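Alpha-1,4-endofucoidanase (Mariniflexile fucanivorans, PDB 6DLH) hydrolyses alpha-1,4 linkages within fucoidan chains as a retaining GH107 glycoside hydrolase, its catalytic domain being followed by calcium-binding Ig-like domains. Local coordinates at residues N279-A284 and H313-F318; E668-T673 and L713-N718. All coordinates share one frame; numbering follows the deposited sequence.

Contact 1: N279-A284 and H313-F318; sequences NPFTSA and HDLVVF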
ATOM      1  N   ASN A 279     -30.591  15.661   3.274  1.00 28.26           N
ATOM      2  CA  ASN A 279     -29.825  14.486   2.900  1.00 28.60           C
ATOM      3  C   ASN A 279     -28.357  14.749   3.221  1.00 28.53           C
ATOM      4  O   ASN A 279     -27.779  15.736   2.765  1.00 27.41           O
ATOM      5  CB  ASN A 279     -30.091  14.058   1.455  1.00 28.66           C
ATOM      6  CG  ASN A 279     -29.618  12.651   1.157  1.00 28.98           C
ATOM      7  OD1 ASN A 279     -28.525  12.250   1.556  1.00 31.22           O
ATOM      8  ND2 ASN A 279     -30.437  11.890   0.455  1.00 28.70           N
ATOM      9  N   PRO A 280     -27.721  13.906   4.066  1.00 27.52           N
ATOM     10  CA  PRO A 280     -26.311  14.093   4.413  1.00 26.78           C
ATOM     11  C   PRO A 280     -25.354  13.769   3.267  1.00 27.00           C
ATOM     12  O   PRO A 280     -24.151  13.991   3.399  1.00 26.46           O
ATOM     13  CB  PRO A 280     -26.091  13.106   5.569  1.00 26.84           C
ATOM     14  CG  PRO A 280     -27.130  12.032   5.326  1.00 27.52           C
ATOM     15  CD  PRO A 280     -28.336  12.769   4.769  1.00 26.69           C
ATOM     16  N   PHE A 281     -25.893  13.228   2.162  1.00 25.24           N
ATOM     17  CA  PHE A 281     -25.068  12.900   1.012  1.00 27.08           C
ATOM     18  C   PHE A 281     -25.388  13.844  -0.145  1.00 29.56           C
ATOM     19  O   PHE A 281     -26.550  13.998  -0.521  1.00 29.19           O
ATOM     20  CB  PHE A 281     -25.258  11.439   0.593  1.00 25.40           C
ATOM     21  CG  PHE A 281     -25.139  10.426   1.706  1.00 26.07           C
ATOM     22  CD1 PHE A 281     -23.928  10.206   2.346  1.00 24.83           C
ATOM     23  CD2 PHE A 281     -26.242   9.679   2.105  1.00 25.68           C
ATOM     24  CE1 PHE A 281     -23.822   9.279   3.371  1.00 26.14           C
ATOM     25  CE2 PHE A 281     -26.139   8.758   3.138  1.00 27.78           C
ATOM     26  CZ  PHE A 281     -24.922   8.548   3.760  1.00 27.18           C
ATOM     27  N   THR A 282     -24.343  14.485  -0.683  1.00 30.97           N
ATOM     28  CA  THR A 282     -24.419  15.153  -1.974  1.00 34.62           C
ATOM     29  C   THR A 282     -25.029  14.190  -2.997  1.00 34.72           C
ATOM     30  O   THR A 282     -24.717  12.999  -3.005  1.00 32.91           O
ATOM     31  CB  THR A 282     -23.038  15.686  -2.383  1.00 35.47           C
ATOM     32  OG1 THR A 282     -22.722  16.751  -1.487  1.00 38.73           O
ATOM     33  CG2 THR A 282     -22.989  16.210  -3.802  1.00 38.92           C
ATOM     34  N   SER A 283     -25.927  14.715  -3.837  1.00 34.95           N
ATOM     35  CA  SER A 283     -26.720  13.916  -4.758  1.00 34.71           C
ATOM     36  C   SER A 283     -25.836  13.100  -5.704  1.00 33.71           C
ATOM     37  O   SER A 283     -24.750  13.527  -6.088  1.00 34.65           O
ATOM     38  CB  SER A 283     -27.673  14.790  -5.529  1.00 36.59           C
ATOM     39  OG  SER A 283     -28.751  14.014  -6.025  1.00 39.06           O
ATOM     40  N   ALA A 284     -26.327  11.917  -6.078  1.00 32.40           N
ATOM     41  CA  ALA A 284     -25.620  11.028  -6.984  1.00 35.04           C
ATOM     42  C   ALA A 284     -25.467  11.678  -8.361  1.00 37.25           C
ATOM     43  O   ALA A 284     -26.417  12.256  -8.893  1.00 36.29           O
ATOM     44  CB  ALA A 284     -26.372   9.724  -7.088  1.00 34.10           C
ATOM     45  N   HIS A 313     -23.689  11.516  13.475  1.00 21.38           N
ATOM     46  CA  HIS A 313     -24.513  10.425  13.973  1.00 22.41           C
ATOM     47  C   HIS A 313     -25.864  10.414  13.260  1.00 23.36           C
ATOM     48  O   HIS A 313     -26.404   9.344  12.991  1.00 24.73           O
ATOM     49  CB  HIS A 313     -24.661  10.425  15.506  1.00 22.54           C
ATOM     50  CG  HIS A 313     -25.338   9.175  15.966  1.00 24.07           C
ATOM     51  ND1 HIS A 313     -26.693   9.123  16.251  1.00 24.26           N
ATOM     52  CD2 HIS A 313     -24.875   7.911  16.095  1.00 22.76           C
ATOM     53  CE1 HIS A 313     -27.025   7.892  16.583  1.00 24.58           C
ATOM     54  NE2 HIS A 313     -25.926   7.129  16.480  1.00 24.53           N
ATOM     55  N   ASP A 314     -26.395  11.604  12.937  1.00 23.51           N
ATOM     56  CA  ASP A 314     -27.612  11.715  12.139  1.00 23.36           C
ATOM     57  C   ASP A 314     -27.403  11.147  10.738  1.00 22.72           C
ATOM     58  O   ASP A 314     -28.356  10.680  10.121  1.00 22.62           O
ATOM     59  CB  ASP A 314     -28.145  13.154  12.067  1.00 23.49           C
ATOM     60  CG  ASP A 314     -28.749  13.616  13.383  1.00 24.04           C
ATOM     61  OD1 ASP A 314     -28.983  12.744  14.251  1.00 23.23           O
ATOM     62  OD2 ASP A 314     -28.964  14.840  13.538  1.00 23.44           O
ATOM     63  N   LEU A 315     -26.165  11.213  10.230  1.00 21.82           N
ATOM     64  CA  LEU A 315     -25.862  10.633   8.930  1.00 22.08           C
ATOM     65  C   LEU A 315     -26.033   9.115   9.009  1.00 22.44           C
ATOM     66  O   LEU A 315     -26.584   8.492   8.107  1.00 23.89           O
ATOM     67  CB  LEU A 315     -24.437  11.024   8.511  1.00 20.84           C
ATOM     68  CG  LEU A 315     -23.977  10.564   7.122  1.00 20.98           C
ATOM     69  CD1 LEU A 315     -22.852  11.458   6.613  1.00 19.81           C
ATOM     70  CD2 LEU A 315     -23.505   9.115   7.147  1.00 19.54           C
ATOM     71  N   VAL A 316     -25.550   8.530  10.103  1.00 21.86           N
ATOM     72  CA  VAL A 316     -25.612   7.093  10.289  1.00 23.89           C
ATOM     73  C   VAL A 316     -27.067   6.667  10.501  1.00 25.11           C
ATOM     74  O   VAL A 316     -27.503   5.660   9.942  1.00 23.50           O
ATOM     75  CB  VAL A 316     -24.645   6.686  11.419  1.00 25.49           C
ATOM     76  CG1 VAL A 316     -25.269   5.874  12.529  1.00 24.94           C
ATOM     77  CG2 VAL A 316     -23.363   6.063  10.901  1.00 24.64           C
ATOM     78  N   VAL A 317     -27.837   7.472  11.252  1.00 24.49           N
ATOM     79  CA  VAL A 317     -29.249   7.195  11.465  1.00 24.82           C
ATOM     80  C   VAL A 317     -29.985   7.290  10.129  1.00 25.62           C
ATOM     81  O   VAL A 317     -30.847   6.461   9.850  1.00 25.13           O
ATOM     82  CB  VAL A 317     -29.863   8.101  12.556  1.00 25.33           C
ATOM     83  CG1 VAL A 317     -31.379   7.971  12.622  1.00 24.10           C
ATOM     84  CG2 VAL A 317     -29.257   7.801  13.913  1.00 22.99           C
ATOM     85  N   PHE A 318     -29.607   8.270   9.295  1.00 25.13           N
ATOM     86  CA  PHE A 318     -30.174   8.421   7.959  1.00 25.02           C
ATOM     87  C   PHE A 318     -30.040   7.128   7.150  1.00 27.01           C
ATOM     88  O   PHE A 318     -30.933   6.780   6.376  1.00 26.19           O
ATOM     89  CB  PHE A 318     -29.516   9.578   7.200  1.00 23.76           C
ATOM     90  CG  PHE A 318     -30.159   9.915   5.874  1.00 23.16           C
ATOM     91  CD1 PHE A 318     -31.208  10.822   5.800  1.00 23.61           C
ATOM     92  CD2 PHE A 318     -29.724   9.325   4.699  1.00 22.22           C
ATOM     93  CE1 PHE A 318     -31.806  11.132   4.586  1.00 24.13           C
ATOM     94  CE2 PHE A 318     -30.325   9.628   3.483  1.00 23.54           C
ATOM     95  CZ  PHE A 318     -31.362  10.532   3.426  1.00 24.36           C
TER
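Phe-318 lays its ring over Pro-280, joining helix 307-321 to the loop that follows strand 266-269 in the parallel-stranded, GH29-like catalytic domain. The chain of contacts begins at Phe-318 CB, 3.9 Å from Pro-280 CG. With CG anti to the backbone N (chi1 -173°), Phe-318 CG is set 3.6 Å from Pro-280 CD; both CD atoms and CE1 of the phenylalanine also stay near that methylene. Pro-280 CD sits over the middle of the face, 3.5 Å from the centroid of the Phe-318 ring and 10° off its normal, a CH-pi contact. At the far end Phe-318 CE2 and CZ meet the amide of Asn-279, with CZ 3.4 Å from ND2 and the two planes 51° apart. An alanine in place of Phe-318 keeps CB but loses the ring, which would probably open a gap against Pro-280 CD and leave the Asn-279 amide without its aromatic neighbour. One turn back on the helix, Leu-315 CG lies 3.7 Å from Pro-280 CB, while Leu-315 CD2 approaches Phe-281 CZ at 3.7 Å. Phe-281 and Leu-315 cross at about a right angle, and Phe-281 also touches Phe-327, a ligand residue of a nearby calcium site. The Asn-279 amide is fixed at both ends: ND2 donates to Ala-326 O and to Asp-329 OD2, and OD1 accepts from Phe-281 N at 2.9 Å, an Asx turn whose donor stands slightly tilted from the side-chain carbonyl plane.

Contact 2: E668-T673 and L713-N718; sequences EGDALT and LSDDTN. With CA (calcium ion), chain F.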
ATOM      1  N   GLU A 668      39.337   0.654   1.978  1.00 52.97           N
ATOM      2  CA  GLU A 668      39.492  -0.681   2.542  1.00 52.53           C
ATOM      3  C   GLU A 668      38.553  -0.860   3.732  1.00 55.44           C
ATOM      4  O   GLU A 668      38.452  -1.951   4.291  1.00 54.46           O
ATOM      5  CB  GLU A 668      40.950  -0.983   2.907  1.00 51.73           C
ATOM      6  CG  GLU A 668      41.918  -0.909   1.736  1.00 46.51           C
ATOM      7  CD  GLU A 668      42.303   0.503   1.327  1.00 45.91           C
ATOM      8  OE1 GLU A 668      42.180   1.412   2.167  1.00 46.58           O
ATOM      9  OE2 GLU A 668      42.718   0.697   0.164  1.00 49.23           O
ATOM     10  N   GLY A 669      37.865   0.224   4.108  1.00 60.66           N
ATOM     11  CA  GLY A 669      36.892   0.191   5.188  1.00 59.79           C
ATOM     12  C   GLY A 669      37.546   0.007   6.554  1.00 59.60           C
ATOM     13  O   GLY A 669      36.939  -0.567   7.459  1.00 58.44           O
ATOM     14  N   ASP A 670      38.787   0.499   6.686  1.00 60.53           N
ATOM     15  CA  ASP A 670      39.496   0.515   7.955  1.00 61.00           C
ATOM     16  C   ASP A 670      38.814   1.516   8.881  1.00 60.78           C
ATOM     17  O   ASP A 670      38.233   2.494   8.415  1.00 64.83           O
ATOM     18  CB  ASP A 670      40.967   0.910   7.780  1.00 60.35           C
ATOM     19  CG  ASP A 670      41.741   0.028   6.812  1.00 59.00           C
ATOM     20  OD1 ASP A 670      41.568  -1.207   6.880  1.00 59.33           O
ATOM     21  OD2 ASP A 670      42.507   0.587   5.991  1.00 51.99           O
ATOM     22  N   ALA A 671      38.890   1.254  10.191  1.00 59.54           N
ATOM     23  CA  ALA A 671      38.540   2.242  11.200  1.00 60.41           C
ATOM     24  C   ALA A 671      39.417   3.481  11.008  1.00 56.85           C
ATOM     25  O   ALA A 671      40.618   3.360  10.771  1.00 57.15           O
ATOM     26  CB  ALA A 671      38.699   1.638  12.577  1.00 60.04           C
ATOM     27  N   LEU A 672      38.804   4.671  11.073  1.00 55.02           N
ATOM     28  CA  LEU A 672      39.519   5.917  10.844  1.00 53.17           C
ATOM     29  C   LEU A 672      39.601   6.711  12.146  1.00 55.60           C
ATOM     30  O   LEU A 672      38.759   6.556  13.034  1.00 55.88           O
ATOM     31  CB  LEU A 672      38.808   6.747   9.768  1.00 54.60           C
ATOM     32  CG  LEU A 672      38.850   6.230   8.328  1.00 60.09           C
ATOM     33  CD1 LEU A 672      40.052   5.329   8.077  1.00 58.63           C
ATOM     34  CD2 LEU A 672      37.558   5.517   7.964  1.00 64.06           C
ATOM     35  N   THR A 673      40.629   7.564  12.228  1.00 52.89           N
ATOM     36  CA  THR A 673      40.776   8.542  13.295  1.00 51.66           C
ATOM     37  C   THR A 673      40.967   9.917  12.658  1.00 47.94           C
ATOM     38  O   THR A 673      41.687  10.045  11.674  1.00 47.28           O
ATOM     39  CB  THR A 673      41.930   8.171  14.239  1.00 52.54           C
ATOM     40  OG1 THR A 673      41.757   6.830  14.703  1.00 53.77           O
ATOM     41  CG2 THR A 673      42.058   9.100  15.428  1.00 52.27           C
ATOM     42  N   LEU A 713      43.585  12.326   8.923  1.00 48.45           N
ATOM     43  CA  LEU A 713      42.779  11.127   8.785  1.00 51.65           C
ATOM     44  C   LEU A 713      43.721   9.954   8.504  1.00 52.65           C
ATOM     45  O   LEU A 713      44.356   9.920   7.454  1.00 53.40           O
ATOM     46  CB  LEU A 713      41.835  11.420   7.614  1.00 51.12           C
ATOM     47  CG  LEU A 713      40.857  10.326   7.198  1.00 54.09           C
ATOM     48  CD1 LEU A 713      39.836  10.046   8.294  1.00 53.37           C
ATOM     49  CD2 LEU A 713      40.159  10.736   5.910  1.00 52.34           C
ATOM     50  N   SER A 714      43.804   8.985   9.432  1.00 54.52           N
ATOM     51  CA  SER A 714      45.042   8.225   9.556  1.00 65.75           C
ATOM     52  C   SER A 714      44.919   6.715   9.337  1.00 73.28           C
ATOM     53  O   SER A 714      45.915   6.084   8.993  1.00 75.68           O
ATOM     54  CB  SER A 714      45.752   8.531  10.853  1.00 66.16           C
ATOM     55  OG  SER A 714      45.180   7.803  11.934  1.00 66.91           O
ATOM     56  N   ASP A 715      43.737   6.127   9.573  1.00 76.07           N
ATOM     57  CA  ASP A 715      43.602   4.676   9.690  1.00 80.06           C
ATOM     58  C   ASP A 715      44.713   4.101  10.577  1.00 83.42           C
ATOM     59  O   ASP A 715      44.943   4.595  11.680  1.00 87.44           O
ATOM     60  CB  ASP A 715      43.319   3.973   8.351  1.00 78.64           C
ATOM     61  CG  ASP A 715      44.502   3.676   7.434  1.00 76.94           C
ATOM     62  OD1 ASP A 715      45.648   3.652   7.917  1.00 76.85           O
ATOM     63  OD2 ASP A 715      44.260   3.438   6.232  1.00 71.07           O
ATOM     64  N   ASP A 716      45.394   3.055  10.092  1.00 81.68           N
ATOM     65  CA  ASP A 716      46.437   2.387  10.853  1.00 81.18           C
ATOM     66  C   ASP A 716      47.824   2.841  10.402  1.00 79.81           C
ATOM     67  O   ASP A 716      48.727   2.948  11.227  1.00 80.80           O
ATOM     68  CB  ASP A 716      46.302   0.861  10.786  1.00 83.39           C
ATOM     69  CG  ASP A 716      45.645   0.238  12.008  1.00 86.62           C
ATOM     70  OD1 ASP A 716      45.672   0.873  13.084  1.00 88.20           O
ATOM     71  OD2 ASP A 716      45.116  -0.886  11.875  1.00 87.03           O
ATOM     72  N   THR A 717      47.995   3.083   9.096  1.00 77.67           N
ATOM     73  CA  THR A 717      49.328   3.278   8.540  1.00 79.68           C
ATOM     74  C   THR A 717      49.400   4.574   7.731  1.00 78.51           C
ATOM     75  O   THR A 717      50.241   5.428   8.002  1.00 84.54           O
ATOM     76  CB  THR A 717      49.816   2.039   7.770  1.00 79.77           C
ATOM     77  OG1 THR A 717      49.185   1.979   6.490  1.00 80.91           O
ATOM     78  CG2 THR A 717      49.606   0.735   8.514  1.00 76.87           C
ATOM     79  N   ASN A 718      48.519   4.701   6.734  1.00 76.14           N
ATOM     80  CA  ASN A 718      48.519   5.834   5.823  1.00 75.66           C
ATOM     81  C   ASN A 718      47.628   6.942   6.377  1.00 69.96           C
ATOM     82  O   ASN A 718      46.520   6.671   6.828  1.00 69.44           O
ATOM     83  CB  ASN A 718      48.062   5.422   4.422  1.00 78.02           C
ATOM     84  CG  ASN A 718      49.211   5.079   3.496  1.00 83.27           C
ATOM     85  OD1 ASN A 718      49.272   3.974   2.962  1.00 84.12           O
ATOM     86  ND2 ASN A 718      50.124   6.018   3.301  1.00 82.40           N
TER
HETATM   87 CA    CA F 805      43.263   2.120   4.586  1.00 60.12          CA
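Asp-670 and Asp-715 bring one carboxylate oxygen each to the same calcium ion, OD2 of Asp-670 at 2.2 Å and OD2 of Asp-715 at 2.3 Å. Their planes stand 83° apart, and the cation probably offsets the repulsion between the charges. Glu-668 OE1, carried on a bent chain, is a longer ligand at 2.7 Å; Asp-666 and Gly-634 complete the protein ligands. Next to the site the packing is close, Leu-672 CD1 lying 3.5 Å from Asp-715 CB; farther from the ion Leu-672 CB meets Leu-713 CD1. The site ties together loops at one end of the last Ig-like beta domain of this chain, the loop leading into strand 674-678 and the turn between strands 705-713 and 720-729. Asp-715 OD1, the oxygen not on the metal, shapes that turn by accepting from Thr-717 N at 2.7 Å, nearly along its C-O axis, an Asx turn. Where Thr-673 faces Ser-714 the hold is looser: Ser-714 N donates to Thr-673 O over a long 3.3 Å, bent to 136° at the hydrogen, and Ser-714 OG comes no nearer to Thr-673 CB than 4.0 Å. The backbones stay close even so, Thr-673 O also receiving the CA-H of Leu-713 (CA to O 3.3 Å).

How the contacts relate
Contact 1 is buried and belongs to the catalytic domain, whereas contact 2 lies at the surface of the last Ig-like domain; their centres are about 70 Å apart, on opposite sides of the centre of the chain, and they share no helix or strand. Contact 1 sets a helix against a loop with proline, leucine and aromatic carbon, and the one polar side chain that touches across it, Asn-279, bonds within its own loop and to residues beyond. Contact 2 joins two loops through acidic oxygens that converge on a metal. Calcium is near both, but the side chain of Asn-279 is about 8 Å from an ion bound by other residues such as Phe-327, while 668-673 and 713-718 supply ligands directly.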